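Local coordinates for sensory box/GGDEF family protein (Caulobacter crescentus, PDB 4YME) that probably acts in cyclic di-GMP signalling, this chain being the GGDEF (diguanylate cyclase family) domain of a larger membrane protein that also carries MHYT, PAS and EAL domains, at residues 32-44 / 82-95. Residues are numbered along the deposited sequence; the frame is centred on the assembly and turned at random.
Sequences ESLAVICIDLDHF and GDEFIVVQIAGGDQ
Ile37 and Val87 pair at the middle of two antiparallel strands, 33-41 and 84-91, the central pair of the four-stranded sheet in this ferredoxin-like GGDEF domain. Eight backbone hydrogen bonds join them, two at each of the pairs Ser33-Ala91, Ala35-Gln89, Ile37-Val87 and Ile39-Phe85. Beta-branched valine and isoleucine suit this tightly packed middle, since they favour extended backbone and give broad apolar surfaces to the helices on both faces of the sheet. On the face of Val36 and Val88, beneath helices 13-30 and 139-156, Leu34 CD1 comes within 3.5 Å of Val88 CG1. Leu34 CG stands anti to the backbone N (chi1 172°), and its CD1 branch crosses to the neighbouring strand. Further along, Ile86 CD1 lies 3.9 Å from Cys38 CB. On the opposite face Phe85 packs on helix 53-70 and Ile37 on helix 95-109; there Ile39 CD1 meets Val87 CG2 at 3.9 Å.

Polar groups take over toward the ends. Near Ser33 a water donates to Gln89 OE1 (2.7 Å) and Gln89 O, and in one of its two conformers Ser33 OG donates to that water; Gln89 NE2 is bonded to Val98 O. Beyond Ala91 the contact thins out at Gly92, which is exposed and barely covered. At the other end Asp83, within the GGDEF signature, accepts from Leu41 N through OD2 (3.0 Å), met from above the carboxylate plane. Its short side chain suits this double role: CB sits over one face of Phe44 in a CH-pi contact, 3.9 Å from the ring centroid, and ring and carboxylate planes are stacked 11° apart. Asp40 OD2, 4.4 Å from Asp83 OD2, is salt-bridged to Lys154. The hydrogen-bonded apolar centre thus passes into a polar end where Asp83 links the signature to Leu41 and Phe44, consistent with a well-positioned signature turn.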
ATOM      1  N   GLU A  32     -14.439  14.893   1.777  1.00 20.19           N
ATOM      2  CA  GLU A  32     -13.889  13.638   2.306  1.00 19.49           C
ATOM      3  C   GLU A  32     -12.363  13.744   2.502  1.00 19.49           C
ATOM      4  O   GLU A  32     -11.735  14.596   1.910  1.00 20.29           O
ATOM      5  CB  GLU A  32     -14.202  12.473   1.356  1.00 18.42           C
ATOM      6  CG  GLU A  32     -15.651  12.115   1.293  1.00 18.90           C
ATOM      7  CD  GLU A  32     -16.040  11.344   0.027  1.00 18.89           C
ATOM      8  OE1 GLU A  32     -15.732  11.832  -1.113  1.00 18.21           O
ATOM      9  OE2 GLU A  32     -16.655  10.245   0.155  1.00 20.20           O
ATOM     10  N   SER A  33     -11.872  12.861   3.350  1.00 20.12           N
ATOM     11  CA  SER A  33     -10.422  12.781   3.532  0.70 20.62           C
ATOM     12  C   SER A  33      -9.809  11.828   2.516  1.00 19.56           C
ATOM     13  O   SER A  33     -10.443  10.862   2.088  1.00 19.09           O
ATOM     14  CB  SER A  33     -10.069  12.379   4.933  0.70 21.52           C
ATOM     15  OG  SER A  33     -10.454  11.101   5.196  0.70 23.18           O
ATOM     16  N   LEU A  34      -8.594  12.151   2.125  1.00 18.85           N
ATOM     17  CA  LEU A  34      -7.833  11.352   1.186  1.00 17.94           C
ATOM     18  C   LEU A  34      -6.408  11.189   1.713  1.00 16.71           C
ATOM     19  O   LEU A  34      -5.747  12.183   2.025  1.00 17.31           O
ATOM     20  CB  LEU A  34      -7.802  12.051  -0.166  1.00 18.67           C
ATOM     21  CG  LEU A  34      -6.910  11.491  -1.257  1.00 19.67           C
ATOM     22  CD1 LEU A  34      -7.336  10.163  -1.595  1.00 19.95           C
ATOM     23  CD2 LEU A  34      -6.903  12.510  -2.475  1.00 20.53           C
ATOM     24  N   ALA A  35      -5.961   9.948   1.789  1.00 16.79           N
ATOM     25  CA  ALA A  35      -4.603   9.582   2.263  1.00 16.12           C
ATOM     26  C   ALA A  35      -3.978   8.579   1.331  1.00 15.63           C
ATOM     27  O   ALA A  35      -4.704   7.740   0.723  1.00 15.88           O
ATOM     28  CB  ALA A  35      -4.644   8.980   3.639  1.00 17.01           C
ATOM     29  N   VAL A  36      -2.667   8.661   1.187  1.00 15.34           N
ATOM     30  CA  VAL A  36      -1.893   7.711   0.376  1.00 15.39           C
ATOM     31  C   VAL A  36      -0.925   7.027   1.302  1.00 15.44           C
ATOM     32  O   VAL A  36      -0.122   7.686   1.964  1.00 15.89           O
ATOM     33  CB  VAL A  36      -1.189   8.403  -0.776  1.00 15.78           C
ATOM     34  CG1 VAL A  36      -0.298   7.481  -1.555  1.00 16.75           C
ATOM     35  CG2 VAL A  36      -2.284   9.140  -1.662  1.00 16.20           C
ATOM     36  N   ILE A  37      -0.934   5.705   1.264  1.00 15.48           N
ATOM     37  CA  ILE A  37      -0.149   4.860   2.122  1.00 15.82           C
ATOM     38  C   ILE A  37       0.765   4.027   1.278  1.00 16.17           C
ATOM     39  O   ILE A  37       0.285   3.224   0.476  1.00 16.15           O
ATOM     40  CB  ILE A  37      -1.021   3.982   2.993  1.00 17.43           C
ATOM     41  CG1 ILE A  37      -1.977   4.821   3.829  1.00 18.80           C
ATOM     42  CG2 ILE A  37      -0.167   3.105   3.877  1.00 18.88           C
ATOM     43  CD1 ILE A  37      -3.079   4.103   4.526  1.00 20.94           C
ATOM     44  N   CYS A  38       2.064   4.199   1.449  1.00 16.27           N
ATOM     45  CA  CYS A  38       3.061   3.394   0.764  0.50 17.70           C
ATOM     46  C   CYS A  38       3.572   2.293   1.695  1.00 17.35           C
ATOM     47  O   CYS A  38       3.911   2.562   2.840  1.00 18.31           O
ATOM     48  CB  CYS A  38       4.183   4.335   0.315  0.50 18.74           C
ATOM     49  SG  CYS A  38       5.490   3.629  -0.702  0.50 21.96           S
ATOM     50  N   ILE A  39       3.622   1.059   1.198  1.00 15.65           N
ATOM     51  CA  ILE A  39       3.887  -0.107   2.025  1.00 17.23           C
ATOM     52  C   ILE A  39       4.971  -0.937   1.403  1.00 17.79           C
ATOM     53  O   ILE A  39       4.997  -1.093   0.180  1.00 17.22           O
ATOM     54  CB  ILE A  39       2.649  -1.021   2.067  1.00 17.89           C
ATOM     55  CG1 ILE A  39       1.441  -0.286   2.632  1.00 18.83           C
ATOM     56  CG2 ILE A  39       2.931  -2.343   2.799  1.00 19.10           C
ATOM     57  CD1 ILE A  39       0.091  -0.936   2.345  1.00 20.93           C
ATOM     58  N   ASP A  40       5.889  -1.457   2.210  1.00 18.15           N
ATOM     59  CA  ASP A  40       6.801  -2.441   1.655  1.00 20.28           C
ATOM     60  C   ASP A  40       7.016  -3.557   2.630  1.00 19.29           C
ATOM     61  O   ASP A  40       6.572  -3.460   3.752  1.00 21.35           O
ATOM     62  CB  ASP A  40       8.037  -1.857   1.057  1.00 22.48           C
ATOM     63  CG  ASP A  40       9.068  -1.474   2.023  1.00 24.05           C
ATOM     64  OD1 ASP A  40       8.854  -1.572   3.237  1.00 24.38           O
ATOM     65  OD2 ASP A  40      10.175  -1.230   1.485  1.00 30.81           O
ATOM     66  N   LEU A  41       7.565  -4.660   2.158  1.00 17.81           N
ATOM     67  CA  LEU A  41       7.679  -5.864   2.967  1.00 18.27           C
ATOM     68  C   LEU A  41       9.088  -5.961   3.568  1.00 19.23           C
ATOM     69  O   LEU A  41      10.093  -5.799   2.881  1.00 21.92           O
ATOM     70  CB  LEU A  41       7.350  -7.122   2.130  1.00 17.93           C
ATOM     71  CG  LEU A  41       5.924  -7.133   1.577  1.00 17.84           C
ATOM     72  CD1 LEU A  41       5.710  -8.422   0.791  1.00 18.52           C
ATOM     73  CD2 LEU A  41       4.836  -6.980   2.709  1.00 19.63           C
ATOM     74  N   ASP A  42       9.129  -6.328   4.837  1.00 19.51           N
ATOM     75  CA  ASP A  42      10.399  -6.332   5.593  1.00 20.71           C
ATOM     76  C   ASP A  42      11.344  -7.422   5.136  1.00 20.43           C
ATOM     77  O   ASP A  42      12.583  -7.251   5.214  1.00 21.32           O
ATOM     78  CB  ASP A  42      10.113  -6.452   7.078  1.00 21.77           C
ATOM     79  CG  ASP A  42       9.525  -5.162   7.681  1.00 24.27           C
ATOM     80  OD1 ASP A  42       9.392  -4.128   7.010  1.00 26.41           O
ATOM     81  OD2 ASP A  42       9.163  -5.259   8.846  1.00 29.35           O
ATOM     82  N   HIS A  43      10.813  -8.545   4.663  1.00 19.96           N
ATOM     83  CA  HIS A  43      11.662  -9.731   4.401  1.00 19.99           C
ATOM     84  C   HIS A  43      11.460 -10.350   3.031  1.00 20.09           C
ATOM     85  O   HIS A  43      11.681 -11.546   2.809  1.00 19.59           O
ATOM     86  CB  HIS A  43      11.490 -10.771   5.492  1.00 20.53           C
ATOM     87  CG  HIS A  43      11.598 -10.221   6.872  1.00 21.61           C
ATOM     88  ND1 HIS A  43      12.796  -9.845   7.433  1.00 24.55           N
ATOM     89  CD2 HIS A  43      10.654 -10.018   7.807  1.00 21.98           C
ATOM     90  CE1 HIS A  43      12.570  -9.400   8.655  1.00 23.63           C
ATOM     91  NE2 HIS A  43      11.282  -9.504   8.915  1.00 23.70           N
ATOM     92  N   PHE A  44      11.128  -9.524   2.063  1.00 19.97           N
ATOM     93  CA  PHE A  44      11.016  -9.940   0.671  1.00 19.82           C
ATOM     94  C   PHE A  44      12.334 -10.383   0.062  1.00 20.88           C
ATOM     95  O   PHE A  44      12.418 -11.452  -0.510  1.00 20.16           O
ATOM     96  CB  PHE A  44      10.420  -8.761  -0.117  1.00 20.56           C
ATOM     97  CG  PHE A  44      10.273  -8.987  -1.554  1.00 19.24           C
ATOM     98  CD1 PHE A  44       9.297  -9.845  -2.071  1.00 19.93           C
ATOM     99  CD2 PHE A  44      11.061  -8.304  -2.432  1.00 21.91           C
ATOM    100  CE1 PHE A  44       9.124 -10.013  -3.433  1.00 20.77           C
ATOM    101  CE2 PHE A  44      10.907  -8.465  -3.782  1.00 22.84           C
ATOM    102  CZ  PHE A  44       9.933  -9.344  -4.291  1.00 21.66           C
ATOM    103  N   GLY A  82       8.171  -4.729  -7.552  1.00 24.23           N
ATOM    104  CA  GLY A  82       8.776  -5.332  -6.398  1.00 22.70           C
ATOM    105  C   GLY A  82       7.744  -5.568  -5.338  1.00 21.16           C
ATOM    106  O   GLY A  82       6.618  -5.969  -5.642  1.00 20.44           O
ATOM    107  N   ASP A  83       8.129  -5.274  -4.109  1.00 18.57           N
ATOM    108  CA  ASP A  83       7.299  -5.383  -2.928  1.00 18.07           C
ATOM    109  C   ASP A  83       6.764  -4.045  -2.436  1.00 17.55           C
ATOM    110  O   ASP A  83       6.432  -3.926  -1.256  1.00 18.15           O
ATOM    111  CB  ASP A  83       8.045  -6.063  -1.803  1.00 18.54           C
ATOM    112  CG  ASP A  83       9.230  -5.231  -1.274  1.00 19.80           C
ATOM    113  OD1 ASP A  83       9.879  -4.516  -2.070  1.00 21.84           O
ATOM    114  OD2 ASP A  83       9.456  -5.314  -0.060  1.00 21.26           O
ATOM    115  N   GLU A  84       6.598  -3.105  -3.336  1.00 18.36           N
ATOM    116  CA  GLU A  84       6.069  -1.785  -3.032  0.50 19.09           C
ATOM    117  C   GLU A  84       4.587  -1.712  -3.392  1.00 17.87           C
ATOM    118  O   GLU A  84       4.222  -1.869  -4.564  1.00 17.89           O
ATOM    119  CB  GLU A  84       6.807  -0.783  -3.862  0.50 22.15           C
ATOM    120  CG  GLU A  84       8.224  -0.519  -3.401  0.50 24.92           C
ATOM    121  CD  GLU A  84       8.611   0.798  -3.989  0.50 27.55           C
ATOM    122  OE1 GLU A  84       8.131   1.836  -3.471  0.50 30.14           O
ATOM    123  OE2 GLU A  84       9.259   0.750  -5.045  0.50 32.79           O
ATOM    124  N   PHE A  85       3.766  -1.511  -2.393  1.00 15.67           N
ATOM    125  CA  PHE A  85       2.317  -1.426  -2.558  1.00 15.32           C
ATOM    126  C   PHE A  85       1.845  -0.048  -2.152  1.00 15.52           C
ATOM    127  O   PHE A  85       2.530   0.678  -1.389  1.00 15.11           O
ATOM    128  CB  PHE A  85       1.646  -2.456  -1.712  1.00 15.15           C
ATOM    129  CG  PHE A  85       1.960  -3.891  -2.114  1.00 14.60           C
ATOM    130  CD1 PHE A  85       3.082  -4.538  -1.680  1.00 15.90           C
ATOM    131  CD2 PHE A  85       1.048  -4.598  -2.898  1.00 14.95           C
ATOM    132  CE1 PHE A  85       3.323  -5.864  -2.029  1.00 15.73           C
ATOM    133  CE2 PHE A  85       1.285  -5.912  -3.254  1.00 15.01           C
ATOM    134  CZ  PHE A  85       2.451  -6.563  -2.823  1.00 15.58           C
ATOM    135  N   ILE A  86       0.681   0.362  -2.669  1.00 14.76           N
ATOM    136  CA  ILE A  86       0.074   1.620  -2.303  1.00 15.81           C
ATOM    137  C   ILE A  86      -1.381   1.373  -1.999  1.00 15.31           C
ATOM    138  O   ILE A  86      -2.086   0.658  -2.751  1.00 15.39           O
ATOM    139  CB  ILE A  86       0.156   2.648  -3.435  1.00 19.11           C
ATOM    140  CG1 ILE A  86       1.578   2.965  -3.793  1.00 22.69           C
ATOM    141  CG2 ILE A  86      -0.683   3.899  -3.123  1.00 19.34           C
ATOM    142  CD1 ILE A  86       2.173   3.940  -2.964  1.00 26.08           C
ATOM    143  N   VAL A  87      -1.870   1.982  -0.925  1.00 14.76           N
ATOM    144  CA  VAL A  87      -3.297   2.018  -0.638  1.00 14.60           C
ATOM    145  C   VAL A  87      -3.729   3.453  -0.613  1.00 15.09           C
ATOM    146  O   VAL A  87      -3.087   4.315   0.006  1.00 16.30           O
ATOM    147  CB  VAL A  87      -3.632   1.345   0.713  1.00 15.45           C
ATOM    148  CG1 VAL A  87      -5.056   1.623   1.093  1.00 17.40           C
ATOM    149  CG2 VAL A  87      -3.308  -0.152   0.662  1.00 15.98           C
ATOM    150  N   VAL A  88      -4.799   3.749  -1.340  1.00 13.57           N
ATOM    151  CA  VAL A  88      -5.437   5.051  -1.301  1.00 14.53           C
ATOM    152  C   VAL A  88      -6.726   4.953  -0.535  1.00 14.91           C
ATOM    153  O   VAL A  88      -7.610   4.183  -0.893  1.00 14.74           O
ATOM    154  CB  VAL A  88      -5.654   5.623  -2.723  1.00 14.20           C
ATOM    155  CG1 VAL A  88      -6.401   6.949  -2.644  1.00 15.47           C
ATOM    156  CG2 VAL A  88      -4.365   5.730  -3.499  1.00 15.57           C
ATOM    157  N   GLN A  89      -6.808   5.738   0.547  1.00 15.26           N
ATOM    158  CA  GLN A  89      -7.967   5.735   1.435  1.00 16.12           C
ATOM    159  C   GLN A  89      -8.793   6.995   1.190  1.00 16.41           C
ATOM    160  O   GLN A  89      -8.300   8.099   1.293  1.00 16.46           O
ATOM    161  CB  GLN A  89      -7.488   5.769   2.885  1.00 18.34           C
ATOM    162  CG  GLN A  89      -8.663   5.736   3.834  1.00 20.60           C
ATOM    163  CD  GLN A  89      -8.235   6.114   5.260  1.00 20.56           C
ATOM    164  OE1 GLN A  89      -7.493   7.100   5.475  1.00 23.29           O
ATOM    165  NE2 GLN A  89      -8.701   5.357   6.196  1.00 23.45           N
ATOM    166  N   ILE A  90     -10.072   6.780   0.862  1.00 16.44           N
ATOM    167  CA  ILE A  90     -11.074   7.839   0.860  1.00 17.32           C
ATOM    168  C   ILE A  90     -12.027   7.556   2.009  1.00 18.86           C
ATOM    169  O   ILE A  90     -12.629   6.497   2.082  1.00 19.04           O
ATOM    170  CB  ILE A  90     -11.848   7.886  -0.453  1.00 17.17           C
ATOM    171  CG1 ILE A  90     -10.959   8.271  -1.621  1.00 18.12           C
ATOM    172  CG2 ILE A  90     -12.969   8.924  -0.356  1.00 18.01           C
ATOM    173  CD1 ILE A  90     -11.556   8.114  -3.028  1.00 19.75           C
ATOM    174  N   ALA A  91     -12.184   8.542   2.880  1.00 22.31           N
ATOM    175  CA  ALA A  91     -12.943   8.317   4.121  1.00 24.24           C
ATOM    176  C   ALA A  91     -13.496   9.628   4.647  1.00 28.52           C
ATOM    177  O   ALA A  91     -13.476  10.613   3.954  1.00 25.84           O
ATOM    178  CB  ALA A  91     -12.054   7.661   5.151  1.00 24.50           C
ATOM    179  N   GLY A  92     -14.004   9.613   5.883  1.00 37.52           N
ATOM    180  CA  GLY A  92     -14.593  10.826   6.517  1.00 42.48           C
ATOM    181  C   GLY A  92     -13.744  11.426   7.618  1.00 49.67           C
ATOM    182  O   GLY A  92     -12.515  11.242   7.660  1.00 52.84           O
ATOM    183  N   GLY A  93     -14.408  12.218   8.462  1.00 56.96           N
ATOM    184  CA  GLY A  93     -13.922  12.578   9.799  1.00 61.48           C
ATOM    185  C   GLY A  93     -12.535  13.193   9.958  1.00 62.65           C
ATOM    186  O   GLY A  93     -12.068  13.946   9.099  1.00 64.24           O
ATOM    187  N   ASP A  94     -11.901  12.879  11.090  1.00 64.46           N
ATOM    188  CA  ASP A  94     -10.572  13.383  11.417  1.00 64.82           C
ATOM    189  C   ASP A  94      -9.534  12.654  10.548  1.00 61.20           C
ATOM    190  O   ASP A  94      -9.264  11.471  10.755  1.00 58.68           O
ATOM    191  CB  ASP A  94     -10.259  13.193  12.916  1.00 68.26           C
ATOM    192  CG  ASP A  94      -8.915  13.810  13.315  1.00 71.24           C
ATOM    193  OD1 ASP A  94      -8.653  14.974  12.915  1.00 74.79           O
ATOM    194  OD2 ASP A  94      -8.114  13.139  14.006  1.00 69.22           O
ATOM    195  N   GLN A  95      -8.969  13.378   9.585  1.00 58.08           N
ATOM    196  CA  GLN A  95      -8.118  12.780   8.539  1.00 55.58           C
ATOM    197  C   GLN A  95      -6.845  12.062   9.048  1.00 54.70           C
ATOM    198  O   GLN A  95      -6.559  10.919   8.590  1.00 46.55           O
ATOM    199  CB  GLN A  95      -7.748  13.839   7.497  1.00 56.27           C
ATOM    200  CG  GLN A  95      -6.573  13.454   6.628  1.00 54.95           C
ATOM    201  CD  GLN A  95      -6.317  14.450   5.528  1.00 55.40           C
ATOM    202  OE1 GLN A  95      -5.911  15.604   5.789  1.00 52.61           O
ATOM    203  NE2 GLN A  95      -6.506  14.009   4.279  1.00 52.25           N
TER
HETATM  204  O   HOH W   1      -8.496   9.231   4.151  1.00 27.25           O